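Local coordinates for protein DYNE8 (Micromonospora chersina, PDB 4AMM) that serves as the acyltransferase domain of an iterative enediyne polyketide synthase in dynemicin biosynthesis, and probably selects and transfers the acyl units used for chain extension, at residues L102-A107 with V348-M353; A147-I152 with L197-G202; G178-L183 with E321-Q326; S213-L218 with H244-G249; V236-G241 with G329-R334. All blocks are in the same frame, centred on the assembly; numbering follows the deposited sequence. Where two conformers were deposited one is given.

Interaction 1 (L102-A107 with V348-M353)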
# COMPACT_ATOMS: atom_id res chain seq x y z
N LEU A 102 1.15 0.85 4.70
CA LEU A 102 0.37 -0.27 4.02
C LEU A 102 1.28 -1.25 3.38
O LEU A 102 2.10 -0.85 2.55
CB LEU A 102 -0.53 0.35 2.96
CG LEU A 102 -1.46 1.49 3.40
CD1 LEU A 102 -2.18 2.11 2.14
CD2 LEU A 102 -2.50 1.04 4.37
N PHE A 103 1.15 -2.54 3.75
CA PHE A 103 2.00 -3.55 3.14
C PHE A 103 1.13 -4.45 2.21
O PHE A 103 0.19 -5.11 2.70
CB PHE A 103 2.62 -4.43 4.22
CG PHE A 103 3.75 -3.70 4.97
CD1 PHE A 103 5.01 -3.72 4.43
CD2 PHE A 103 3.53 -3.01 6.16
CE1 PHE A 103 6.09 -3.04 5.06
CE2 PHE A 103 4.64 -2.30 6.79
CZ PHE A 103 5.89 -2.34 6.25
N PRO A 104 1.43 -4.42 0.90
CA PRO A 104 0.54 -5.11 -0.05
C PRO A 104 0.68 -6.59 -0.01
O PRO A 104 1.69 -7.22 0.41
CB PRO A 104 1.03 -4.57 -1.39
CG PRO A 104 2.51 -4.38 -1.17
CD PRO A 104 2.59 -3.78 0.27
N GLY A 105 -0.37 -7.21 -0.59
CA GLY A 105 -0.28 -8.67 -0.90
C GLY A 105 -0.14 -8.86 -2.40
O GLY A 105 0.28 -7.94 -3.17
N GLN A 106 -0.52 -10.07 -2.80
CA GLN A 106 -0.45 -10.39 -4.22
C GLN A 106 -1.49 -9.64 -5.09
O GLN A 106 -2.58 -9.35 -4.62
CB GLN A 106 -0.40 -11.94 -4.29
CG GLN A 106 -0.46 -12.56 -5.61
CD GLN A 106 -0.60 -14.06 -5.47
OE1 GLN A 106 -1.61 -14.65 -5.84
NE2 GLN A 106 0.37 -14.67 -4.90
N ALA A 107 -1.12 -9.27 -6.33
CA ALA A 107 -2.02 -8.63 -7.31
C ALA A 107 -3.26 -9.49 -7.52
O ALA A 107 -3.21 -10.71 -7.39
CB ALA A 107 -1.27 -8.46 -8.63
N VAL A 348 4.31 0.34 1.27
CA VAL A 348 5.74 -0.13 1.31
C VAL A 348 5.89 -1.51 0.64
O VAL A 348 5.77 -2.57 1.27
CB VAL A 348 6.13 -0.25 2.79
CG1 VAL A 348 7.65 -0.55 2.99
CG2 VAL A 348 5.84 1.06 3.55
N GLY A 349 6.09 -1.50 -0.66
CA GLY A 349 6.03 -2.80 -1.34
C GLY A 349 5.93 -2.39 -2.75
O GLY A 349 5.95 -1.18 -3.14
N PRO A 350 5.89 -3.43 -3.60
CA PRO A 350 5.84 -3.21 -5.02
C PRO A 350 4.41 -2.90 -5.44
O PRO A 350 3.48 -3.42 -4.85
CB PRO A 350 6.26 -4.60 -5.57
CG PRO A 350 5.94 -5.58 -4.54
CD PRO A 350 5.88 -4.84 -3.19
N GLY A 351 4.32 -2.06 -6.46
CA GLY A 351 3.06 -1.66 -7.08
C GLY A 351 2.31 -0.66 -6.20
O GLY A 351 2.85 -0.12 -5.24
N ARG A 352 1.05 -0.44 -6.52
CA ARG A 352 0.19 0.47 -5.77
C ARG A 352 -1.20 -0.07 -5.47
O ARG A 352 -2.17 0.69 -5.35
CB ARG A 352 0.16 1.91 -6.35
CG ARG A 352 -0.53 1.96 -7.66
CD ARG A 352 -0.58 3.47 -8.17
NE ARG A 352 -1.33 4.29 -7.20
CZ ARG A 352 -2.66 4.38 -7.14
NH1 ARG A 352 -3.43 3.75 -8.05
NH2 ARG A 352 -3.22 5.14 -6.19
N MET A 353 -1.25 -1.40 -5.29
CA MET A 353 -2.54 -2.10 -4.99
C MET A 353 -3.25 -1.48 -3.86
O MET A 353 -4.45 -1.18 -3.94
CB MET A 353 -2.26 -3.58 -4.62
CG MET A 353 -3.41 -4.32 -3.93
SD MET A 353 -2.90 -6.00 -3.34
CE MET A 353 -4.54 -6.49 -2.90
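Leu102 offers its carbonyl oxygen to the backbone N of Val348, and this single hydrogen bond between the segments, Val348 N to Leu102 O at 2.8 Å, runs almost straight out from the C=O (165° at the oxygen). The next side chain, Phe103, lies alongside Val348 and points the same way. Its CG is anti to the carbonyl carbon (chi1 -75°), which swings the ring beside the valine and puts CE1 3.6 Å from Val348 CG1. CD1 of the same ring is 3.4 Å from Val348 O, an oblique approach; that oxygen takes its hydrogen bond from Ser155. The ring also packs on Ala181 and Ala182 of helix 178-185.

Here the chain leaves the parallel sheet, in which strands 99-103 and 344-347 are neighbours, and both exits lie at the C-terminal edge, where alpha/beta folds usually gather their active-site loops. The backbone of Phe103 is hydrogen-bonded to Leu173 and His175, the latter within a sequence consistent with a nucleophile elbow.

Pro104 turns its ring onto the opposite loop, with CD 3.5 Å from Val348 O. Its CG lies 3.9 Å from Gly349 CA, an approach eased by the absence of a side chain on Gly349, and 4.0 Å from Pro350 CD. Farther on, the carbonyl oxygens of Gly105 and Gln106 lie beside the thioether of Met353; in one of its two conformers this side chain extends and brings SD 3.6 Å from Gln106 O, a contact claimed for that conformer alone. The amide of Gln106 turns to Thr144, while Arg352 on the facing loop occupies the N-cap of helix 353-360.

Interaction 2 (A147-I152 with L197-G202)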
# COMPACT_ATOMS: atom_id res chain seq x y z
N ALA A 147 5.34 -15.56 -6.62
CA ALA A 147 4.97 -14.17 -6.31
C ALA A 147 5.08 -13.86 -4.85
O ALA A 147 5.50 -12.70 -4.54
CB ALA A 147 3.57 -13.91 -6.78
N GLN A 148 4.71 -14.76 -3.96
CA GLN A 148 4.69 -14.39 -2.54
C GLN A 148 6.07 -14.01 -2.04
O GLN A 148 6.19 -12.88 -1.46
CB GLN A 148 4.01 -15.46 -1.69
CG GLN A 148 2.49 -15.60 -2.02
CD GLN A 148 1.75 -16.33 -0.96
OE1 GLN A 148 2.09 -16.32 0.20
NE2 GLN A 148 0.67 -17.05 -1.37
N PRO A 149 7.10 -14.79 -2.25
CA PRO A 149 8.45 -14.35 -1.77
C PRO A 149 8.93 -13.15 -2.54
O PRO A 149 9.65 -12.31 -1.95
CB PRO A 149 9.31 -15.58 -1.92
CG PRO A 149 8.54 -16.48 -2.95
CD PRO A 149 7.10 -16.19 -2.72
N ALA A 150 8.61 -13.02 -3.83
CA ALA A 150 9.01 -11.82 -4.59
C ALA A 150 8.43 -10.58 -4.00
O ALA A 150 9.19 -9.58 -3.81
CB ALA A 150 8.65 -11.95 -6.02
N ILE A 151 7.13 -10.57 -3.70
CA ILE A 151 6.51 -9.37 -3.14
C ILE A 151 7.12 -9.09 -1.77
O ILE A 151 7.39 -7.89 -1.44
CB ILE A 151 5.05 -9.65 -2.98
CG1 ILE A 151 4.45 -9.66 -4.42
CG2 ILE A 151 4.33 -8.58 -2.14
CD1 ILE A 151 3.00 -10.31 -4.47
N ILE A 152 7.33 -10.07 -0.91
CA ILE A 152 7.87 -9.85 0.45
C ILE A 152 9.31 -9.37 0.31
O ILE A 152 9.67 -8.44 1.07
CB ILE A 152 7.70 -11.13 1.28
CG1 ILE A 152 6.25 -11.34 1.61
CG2 ILE A 152 8.61 -11.06 2.49
CD1 ILE A 152 5.68 -10.23 2.59
N LEU A 197 9.45 -17.67 5.39
CA LEU A 197 8.07 -18.01 5.65
C LEU A 197 7.22 -17.67 4.42
O LEU A 197 6.30 -18.44 4.10
CB LEU A 197 7.54 -17.28 6.88
CG LEU A 197 6.11 -17.52 7.26
CD1 LEU A 197 5.87 -19.00 7.57
CD2 LEU A 197 5.78 -16.63 8.43
N ALA A 198 7.50 -16.57 3.78
CA ALA A 198 6.78 -16.26 2.51
C ALA A 198 6.96 -17.33 1.44
O ALA A 198 6.03 -17.62 0.75
CB ALA A 198 7.18 -14.89 1.97
N ARG A 199 8.15 -17.91 1.31
CA ARG A 199 8.40 -18.96 0.30
C ARG A 199 7.54 -20.15 0.75
O ARG A 199 6.89 -20.75 -0.09
CB ARG A 199 9.88 -19.37 0.37
CG ARG A 199 10.83 -18.41 -0.13
CD ARG A 199 12.28 -19.09 -0.27
NE ARG A 199 13.19 -18.03 -0.68
CZ ARG A 199 13.15 -17.45 -1.87
NH1 ARG A 199 12.27 -17.88 -2.80
NH2 ARG A 199 14.00 -16.46 -2.15
N ALA A 200 7.49 -20.49 2.02
CA ALA A 200 6.72 -21.67 2.43
C ALA A 200 5.22 -21.43 2.18
O ALA A 200 4.48 -22.37 1.80
CB ALA A 200 7.03 -21.99 3.92
N ARG A 201 4.77 -20.23 2.44
CA ARG A 201 3.36 -19.88 2.36
C ARG A 201 2.97 -19.92 0.89
O ARG A 201 1.91 -20.48 0.55
CB ARG A 201 3.14 -18.47 2.91
CG ARG A 201 1.67 -18.00 2.99
CD ARG A 201 1.66 -16.59 3.60
NE ARG A 201 0.30 -16.11 3.92
CZ ARG A 201 -0.49 -15.50 3.04
NH1 ARG A 201 -0.16 -15.39 1.75
NH2 ARG A 201 -1.65 -14.99 3.46
N GLY A 202 3.77 -19.39 -0.01
CA GLY A 202 3.43 -19.45 -1.42
C GLY A 202 3.47 -20.86 -1.93
O GLY A 202 2.56 -21.26 -2.72
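Gln148 and Arg201 meet across two nearly antiparallel helices whose axes come within 7.7 Å at an angle of 153°. The helices come this close because small residues line the contact. Gly202 lies under the Gln148 side chain, whose CB is 4.0 Å from Gly202 CA, and the methyl of Ala198 sits 3.7 Å from Ile152 CG1. Above this tight strip Arg201 NH1 donates to Gln148 OE1 at 2.9 Å, leaving in the guanidinium plane but reaching the oxygen from above its carbonyl plane, 52° out of it. An extended chain with CG anti to the backbone N (chi1 -176°) carries the arginine there.

The other side is more open to solvent: exposed Arg199 lies across Pro149, which sits at a kink in its helix, with Arg199 CG 3.7 Å from Pro149 CB and one face of the guanidinium over that same carbon.

Gln148 NE2 bonds to Thr144, and Arg201 NH2 to Ser176 of the presumed nucleophile elbow; malonyl-specific acyltransferases have an arginine near this serine that meets the acyl carboxylate, and Arg201 is consistent with that role. Ile152 and Arg201 lean on helix 178-185 at Ala181 and Leu180, while helix 283-294 packs against Leu197, Ala200 and Arg201.

Interaction 3 (G178-L183 with E321-Q326)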
# COMPACT_ATOMS: atom_id res chain seq x y z
N GLY A 178 0.74 -9.38 2.93
CA GLY A 178 1.44 -8.21 3.53
C GLY A 178 1.44 -8.21 5.04
O GLY A 178 2.31 -7.49 5.59
N GLU A 179 0.56 -8.93 5.71
CA GLU A 179 0.63 -8.95 7.19
C GLU A 179 1.98 -9.52 7.59
O GLU A 179 2.48 -9.16 8.65
CB GLU A 179 -0.50 -9.78 7.72
CG GLU A 179 -0.64 -9.62 9.28
CD GLU A 179 -2.07 -9.42 9.72
OE1 GLU A 179 -2.87 -8.77 9.02
OE2 GLU A 179 -2.44 -9.86 10.86
N LEU A 180 2.58 -10.42 6.86
CA LEU A 180 3.96 -10.92 7.16
C LEU A 180 4.98 -9.81 7.16
O LEU A 180 5.81 -9.71 8.11
CB LEU A 180 4.46 -12.01 6.20
CG LEU A 180 3.88 -13.39 6.44
CD1 LEU A 180 2.34 -13.46 6.22
CD2 LEU A 180 4.60 -14.35 5.48
N ALA A 181 4.92 -8.90 6.21
CA ALA A 181 5.86 -7.79 6.12
C ALA A 181 5.51 -6.81 7.24
O ALA A 181 6.49 -6.23 7.85
CB ALA A 181 5.76 -7.11 4.78
N ALA A 182 4.25 -6.55 7.56
CA ALA A 182 3.89 -5.65 8.65
C ALA A 182 4.48 -6.19 9.96
O ALA A 182 5.00 -5.37 10.78
CB ALA A 182 2.38 -5.43 8.73
N LEU A 183 4.34 -7.48 10.21
CA LEU A 183 4.89 -8.07 11.46
C LEU A 183 6.38 -7.93 11.44
O LEU A 183 6.97 -7.69 12.53
CB LEU A 183 4.49 -9.55 11.49
CG LEU A 183 3.02 -9.72 11.88
CD1 LEU A 183 2.53 -11.14 11.70
CD2 LEU A 183 2.72 -9.33 13.37
N GLU A 321 -1.26 -19.13 15.25
CA GLU A 321 -2.68 -19.32 15.09
C GLU A 321 -3.28 -18.27 14.13
O GLU A 321 -4.18 -18.61 13.36
CB GLU A 321 -3.40 -19.20 16.45
CG GLU A 321 -2.95 -20.25 17.52
CD GLU A 321 -3.02 -21.69 17.01
OE1 GLU A 321 -3.92 -22.01 16.19
OE2 GLU A 321 -2.16 -22.51 17.41
N VAL A 322 -2.84 -17.02 14.26
CA VAL A 322 -3.43 -15.94 13.47
C VAL A 322 -3.04 -16.16 12.03
O VAL A 322 -3.94 -16.05 11.11
CB VAL A 322 -2.90 -14.56 13.92
CG1 VAL A 322 -3.39 -13.43 13.01
CG2 VAL A 322 -3.42 -14.20 15.28
N LEU A 323 -1.81 -16.51 11.71
CA LEU A 323 -1.37 -16.63 10.29
C LEU A 323 -1.96 -17.89 9.73
O LEU A 323 -2.10 -17.97 8.49
CB LEU A 323 0.19 -16.54 10.16
CG LEU A 323 0.65 -15.13 10.52
CD1 LEU A 323 2.16 -15.04 10.32
CD2 LEU A 323 -0.06 -13.98 9.69
N VAL A 324 -2.34 -18.89 10.49
CA VAL A 324 -3.00 -20.09 9.96
C VAL A 324 -4.43 -19.76 9.66
O VAL A 324 -4.88 -20.04 8.50
CB VAL A 324 -2.87 -21.30 10.96
CG1 VAL A 324 -3.74 -22.39 10.54
CG2 VAL A 324 -1.38 -21.82 10.98
N ARG A 325 -5.23 -19.21 10.57
CA ARG A 325 -6.60 -18.84 10.24
C ARG A 325 -6.69 -17.72 9.23
O ARG A 325 -7.78 -17.54 8.65
CB ARG A 325 -7.46 -18.62 11.48
CG ARG A 325 -7.20 -17.35 12.19
CD ARG A 325 -8.35 -17.20 13.21
NE ARG A 325 -8.20 -16.01 14.08
CZ ARG A 325 -7.47 -15.97 15.19
NH1 ARG A 325 -6.83 -17.01 15.68
NH2 ARG A 325 -7.50 -14.82 15.90
N GLN A 326 -5.63 -16.98 8.99
CA GLN A 326 -5.61 -15.99 7.88
C GLN A 326 -5.98 -16.67 6.59
O GLN A 326 -6.69 -16.01 5.82
CB GLN A 326 -4.25 -15.43 7.71
CG GLN A 326 -4.15 -14.38 6.58
CD GLN A 326 -2.87 -13.62 6.54
OE1 GLN A 326 -1.80 -14.24 6.47
NE2 GLN A 326 -2.92 -12.31 6.59
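The amide of Gln326 meets the aliphatic part of Glu179, and the two flat groups do not stack. The amide comes in with its nitrogen end: NE2 lies 3.7 Å from Glu179 CB, against the methylene and not the carboxylate, while OE1 is 4.2 Å from Leu180 CD1. Both polar ends of this amide have weak bonds, NE2 to Ser176 O and OE1 to Arg201 NH2, so its rotation is probably biased by the residues around the presumed nucleophile elbow. The carboxylate of Glu179 bends off at chi2 (135°) toward a loop, where OE2 bonds to Ser307 OG and OE1 to Thr308 N. Toward the opposite helix OE2 has the methyl CG1 of Val322 at 4.3 Å. The guanidinium of Arg325, on the outer side, has Val322 CA of its own helix over one face, offset toward the rim.

The rest is aliphatic. Leu323, its CG anti to the carbonyl carbon (chi1 -68°), uses both branches: CD1 meets Leu183 CD1 tip to tip at 4.2 Å, and CD2 reaches Leu180 CD1 at 4.3 Å. The axes are 11.8 Å apart and nearly antiparallel (162°), so the helices touch through the ends of long side chains and form no direct hydrogen bond.

Helix 178-185, which begins just after the presumed elbow serine, Ser176, is thus flanked by helix 319-328. It also packs against strand 99-103 and helix 144-165, the latter in part through Ala181 on Ser155. From helix 319-328, Val324 packs on helix 283-294 and Leu323 on Trp298.

Interaction 4 (S213-L218 with H244-G249)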
# COMPACT_ATOMS: atom_id res chain seq x y z
N SER A 213 -11.83 -23.82 -8.43
CA SER A 213 -12.29 -22.73 -7.52
C SER A 213 -11.68 -21.47 -7.98
O SER A 213 -10.74 -21.35 -8.73
CB SER A 213 -11.95 -23.09 -6.05
OG SER A 213 -10.60 -23.08 -5.78
N GLY A 214 -12.22 -20.39 -7.40
CA GLY A 214 -11.78 -19.04 -7.76
C GLY A 214 -12.40 -17.95 -6.93
O GLY A 214 -12.91 -18.23 -5.81
N MET A 215 -12.38 -16.74 -7.52
CA MET A 215 -12.79 -15.51 -6.78
C MET A 215 -13.56 -14.60 -7.72
O MET A 215 -13.29 -14.57 -8.95
CB MET A 215 -11.56 -14.78 -6.14
CG MET A 215 -10.75 -15.69 -5.30
SD MET A 215 -9.26 -14.91 -4.64
CE MET A 215 -9.84 -14.08 -3.12
N LEU A 216 -14.50 -13.85 -7.15
CA LEU A 216 -15.44 -13.02 -7.89
C LEU A 216 -15.51 -11.66 -7.18
O LEU A 216 -15.86 -11.65 -5.97
CB LEU A 216 -16.81 -13.69 -7.96
CG LEU A 216 -17.89 -12.95 -8.76
CD1 LEU A 216 -17.51 -12.96 -10.25
CD2 LEU A 216 -19.21 -13.69 -8.55
N SER A 217 -15.15 -10.59 -7.83
CA SER A 217 -15.17 -9.27 -7.21
C SER A 217 -16.48 -8.59 -7.35
O SER A 217 -17.00 -8.57 -8.50
CB SER A 217 -14.04 -8.49 -7.79
OG SER A 217 -13.96 -7.23 -7.09
N LEU A 218 -17.02 -8.00 -6.31
CA LEU A 218 -18.32 -7.35 -6.41
C LEU A 218 -18.18 -5.85 -6.11
O LEU A 218 -17.55 -5.45 -5.08
CB LEU A 218 -19.34 -7.91 -5.37
CG LEU A 218 -19.50 -9.43 -5.38
CD1 LEU A 218 -20.27 -9.97 -4.20
CD2 LEU A 218 -20.16 -9.88 -6.67
N HIS A 244 -16.13 -2.52 -2.59
CA HIS A 244 -15.37 -3.63 -3.15
C HIS A 244 -15.32 -4.78 -2.17
O HIS A 244 -14.61 -4.66 -1.16
CB HIS A 244 -13.99 -3.11 -3.50
CG HIS A 244 -13.08 -4.06 -4.19
ND1 HIS A 244 -11.79 -3.68 -4.50
CD2 HIS A 244 -13.19 -5.34 -4.62
CE1 HIS A 244 -11.16 -4.66 -5.11
NE2 HIS A 244 -11.97 -5.70 -5.14
N VAL A 245 -16.02 -5.87 -2.46
CA VAL A 245 -15.95 -7.10 -1.59
C VAL A 245 -15.74 -8.25 -2.57
O VAL A 245 -16.43 -8.35 -3.65
CB VAL A 245 -17.19 -7.27 -0.84
CG1 VAL A 245 -17.13 -8.61 -0.00
CG2 VAL A 245 -17.34 -6.10 0.16
N VAL A 246 -14.82 -9.14 -2.27
CA VAL A 246 -14.48 -10.30 -3.13
C VAL A 246 -15.07 -11.51 -2.44
O VAL A 246 -14.83 -11.70 -1.21
CB VAL A 246 -13.03 -10.43 -3.36
CG1 VAL A 246 -12.67 -11.63 -4.28
CG2 VAL A 246 -12.42 -9.14 -3.94
N VAL A 247 -15.78 -12.36 -3.12
CA VAL A 247 -16.25 -13.67 -2.67
C VAL A 247 -15.49 -14.78 -3.34
O VAL A 247 -14.81 -14.57 -4.37
CB VAL A 247 -17.77 -13.90 -2.82
CG1 VAL A 247 -18.54 -12.81 -2.03
CG2 VAL A 247 -18.19 -13.91 -4.31
N ALA A 248 -15.50 -15.95 -2.71
CA ALA A 248 -14.68 -17.10 -3.17
C ALA A 248 -15.47 -18.37 -2.96
O ALA A 248 -16.29 -18.51 -2.07
CB ALA A 248 -13.36 -17.16 -2.46
N GLY A 249 -15.16 -19.35 -3.84
CA GLY A 249 -15.77 -20.73 -3.73
C GLY A 249 -15.46 -21.50 -5.01
O GLY A 249 -14.61 -21.14 -5.72
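Met215 and Val246 interlock on one face of two antiparallel strands. The methionine chain, bent at its last torsion (chi3 85°), curls over its neighbours: CB is 3.8 Å from Val246 CG1, CE comes back to the same methyl at 3.9 Å, and the small methyl of Ala248 makes a shallow spot that the methionine CG fills, 4.1 Å from Ala248 CB. Val246 also fills the dip next to Ser217, a short side chain whose OG lies 3.2 Å from His244 NE2 at the end of the strand pair, meeting the imidazole obliquely.

On the opposite face Val247 is a two-pronged bump set between two leucines. Its CG2 rests 3.9 Å from Leu216 CB, and its CG1 meets Leu218 CD1 at 4.0 Å, the two side chains crossing at about a right angle. At the far end the pattern flattens, since Gly214 faces Gly249 and neither has a side chain; Ser213 CB sits 3.3 Å from Gly249 O just beyond.

The strand order 268-270, 213-218, 244-250, 235-241, with helices 222-229 and 251-264 as connections in sequence, is that of a ferredoxin-like subdomain, as in other acyltransferases of this type. Leu254 and Val257 of helix 251-264 cover Leu216 and Val247, while Met215 packs on Ala237 and Phe277.

Chemically, the main chain carries the polar part: three hydrogen-bonded pairs, Gly214 with Gly249, Leu216 with Val247 and Leu218 with Val245, give six N-H...O bonds. With those groups satisfied, both faces can be largely apolar, which suits a strand pair covered by helix 251-264 on one face and met by Val273 and Phe277 on the other.

Interaction 5 (V236-G241 with G329-R334)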
# COMPACT_ATOMS: atom_id res chain seq x y z
N VAL A 236 -17.39 -14.65 1.81
CA VAL A 236 -16.55 -13.46 1.68
C VAL A 236 -15.11 -13.81 1.87
O VAL A 236 -14.73 -14.49 2.87
CB VAL A 236 -17.00 -12.43 2.72
CG1 VAL A 236 -16.10 -11.23 2.73
CG2 VAL A 236 -18.43 -11.90 2.39
N ALA A 237 -14.26 -13.39 0.93
CA ALA A 237 -12.86 -13.61 0.95
C ALA A 237 -12.11 -12.34 1.28
O ALA A 237 -11.13 -12.40 2.05
CB ALA A 237 -12.44 -14.14 -0.46
N VAL A 238 -12.52 -11.18 0.71
CA VAL A 238 -11.73 -9.98 0.92
C VAL A 238 -12.75 -8.85 1.09
O VAL A 238 -13.57 -8.58 0.22
CB VAL A 238 -10.85 -9.68 -0.30
CG1 VAL A 238 -10.03 -8.36 -0.07
CG2 VAL A 238 -9.93 -10.85 -0.66
N ASP A 239 -12.73 -8.18 2.24
CA ASP A 239 -13.61 -6.99 2.50
C ASP A 239 -12.77 -5.77 2.33
O ASP A 239 -12.01 -5.36 3.24
CB ASP A 239 -14.19 -7.06 3.91
CG ASP A 239 -15.05 -5.87 4.22
OD1 ASP A 239 -15.39 -5.06 3.32
OD2 ASP A 239 -15.29 -5.71 5.49
N ASN A 240 -12.77 -5.18 1.12
CA ASN A 240 -11.81 -4.06 0.85
C ASN A 240 -12.40 -2.71 1.10
O ASN A 240 -11.69 -1.71 1.11
CB ASN A 240 -11.40 -4.07 -0.61
CG ASN A 240 -10.27 -4.99 -0.84
OD1 ASN A 240 -9.45 -5.26 0.09
ND2 ASN A 240 -10.22 -5.55 -2.06
N GLY A 241 -13.71 -2.67 1.31
CA GLY A 241 -14.44 -1.40 1.63
C GLY A 241 -15.86 -1.44 1.15
O GLY A 241 -16.39 -2.46 0.66
N GLY A 329 -9.99 -17.61 6.53
CA GLY A 329 -10.89 -16.51 6.86
C GLY A 329 -10.77 -15.31 5.89
O GLY A 329 -9.81 -15.23 5.09
N PRO A 330 -11.65 -14.33 6.08
CA PRO A 330 -11.64 -13.17 5.14
C PRO A 330 -10.52 -12.20 5.48
O PRO A 330 -10.08 -12.10 6.64
CB PRO A 330 -12.99 -12.52 5.36
CG PRO A 330 -13.29 -12.86 6.82
CD PRO A 330 -12.85 -14.34 6.94
N VAL A 331 -10.11 -11.43 4.53
CA VAL A 331 -9.17 -10.31 4.69
C VAL A 331 -9.97 -9.10 5.09
O VAL A 331 -10.84 -8.55 4.36
CB VAL A 331 -8.43 -9.98 3.38
CG1 VAL A 331 -7.48 -8.74 3.58
CG2 VAL A 331 -7.66 -11.16 2.87
N ARG A 332 -9.73 -8.63 6.32
CA ARG A 332 -10.49 -7.50 6.91
C ARG A 332 -9.83 -6.21 6.68
O ARG A 332 -9.41 -5.48 7.63
CB ARG A 332 -10.64 -7.81 8.43
CG ARG A 332 -11.43 -9.14 8.63
CD ARG A 332 -11.82 -9.31 10.14
NE ARG A 332 -12.72 -10.47 10.22
CZ ARG A 332 -13.98 -10.47 9.76
NH1 ARG A 332 -14.55 -9.38 9.34
NH2 ARG A 332 -14.68 -11.59 9.78
N PHE A 333 -9.67 -5.82 5.41
CA PHE A 333 -8.94 -4.58 5.12
C PHE A 333 -9.80 -3.39 5.46
O PHE A 333 -9.20 -2.45 6.04
CB PHE A 333 -8.68 -4.55 3.60
CG PHE A 333 -8.01 -3.26 3.18
CD1 PHE A 333 -6.65 -3.02 3.44
CD2 PHE A 333 -8.71 -2.29 2.48
CE1 PHE A 333 -6.02 -1.81 2.98
CE2 PHE A 333 -8.12 -1.06 2.08
CZ PHE A 333 -6.77 -0.84 2.33
N ARG A 334 -11.08 -3.37 5.23
CA ARG A 334 -11.88 -2.20 5.60
C ARG A 334 -11.76 -1.94 7.08
O ARG A 334 -11.53 -0.75 7.52
CB ARG A 334 -13.35 -2.51 5.24
CG ARG A 334 -14.33 -1.38 5.69
CD ARG A 334 -15.78 -1.81 5.35
NE ARG A 334 -16.12 -3.02 6.04
CZ ARG A 334 -16.50 -3.13 7.31
NH1 ARG A 334 -16.73 -2.00 8.03
NH2 ARG A 334 -16.78 -4.30 7.87
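Segments 236-241 and 329-334 run parallel for a short way, Ala237 O taking Val331 N and Val331 O taking Asp239 N, each bond 2.9 Å long, before Asp239 O receives Arg334 N at 3.0 Å as a helix begins. Among the side chains a salt bridge dominates. Arg334 NE points to the syn lone pair of Asp239 OD2 at 2.9 Å, and NH2 adds a weak bond to that oxygen. The carboxylate and guanidinium planes are 36° apart; a bend at chi3 (60°) folds the arginine back to bring NE round. The acid, buried, is thus probably kept ionised.

Next along the strand, Asn240 O meets the edge of the Phe333 ring, 3.3 Å from CD2, and the asparagine amide stands almost upright to that ring (85°), with OD1 bonded to His175 NE2. Val238 and Val331 lie side by side, CG1 of the first 4.1 Å from CB of the second. Pro330 CB rests 3.6 Å from Val236 O.

The short, weakly bonded strand 331-332 edges the ferredoxin-like sheet in parallel and joins it to the larger alpha/beta part. Val238, Val331 and Phe333 all touch His175 beside the presumed elbow serine, and Phe333 packs on helix 353-360 through Leu354 and Leu357. Leu222 of helix 222-229 covers Asp239 and Arg334, and strand 244-250, met through a classic bulge at Ala237 and Val238, runs along the other flank.

From the N terminus, interaction 1 opens first and closes last: it joins the ends of two neighbouring parallel strands around everything else described. Within its span, interaction 2 pairs helices 144-165 and 191-206, and interaction 3 starts before that pair is complete, so the two cross and meet where Arg201 and Gln326 probably bond. Interaction 4, two strands of the ferredoxin-like sheet, follows interaction 2 in series and lies within the span of interaction 3. Interaction 5 crosses both 3 and 4, sharing the sheet with 4 and following directly after helix 319-328 of 3. Contacts 1 to 3 all lie within the alpha/beta part, and 5 joins it to the smaller sheet.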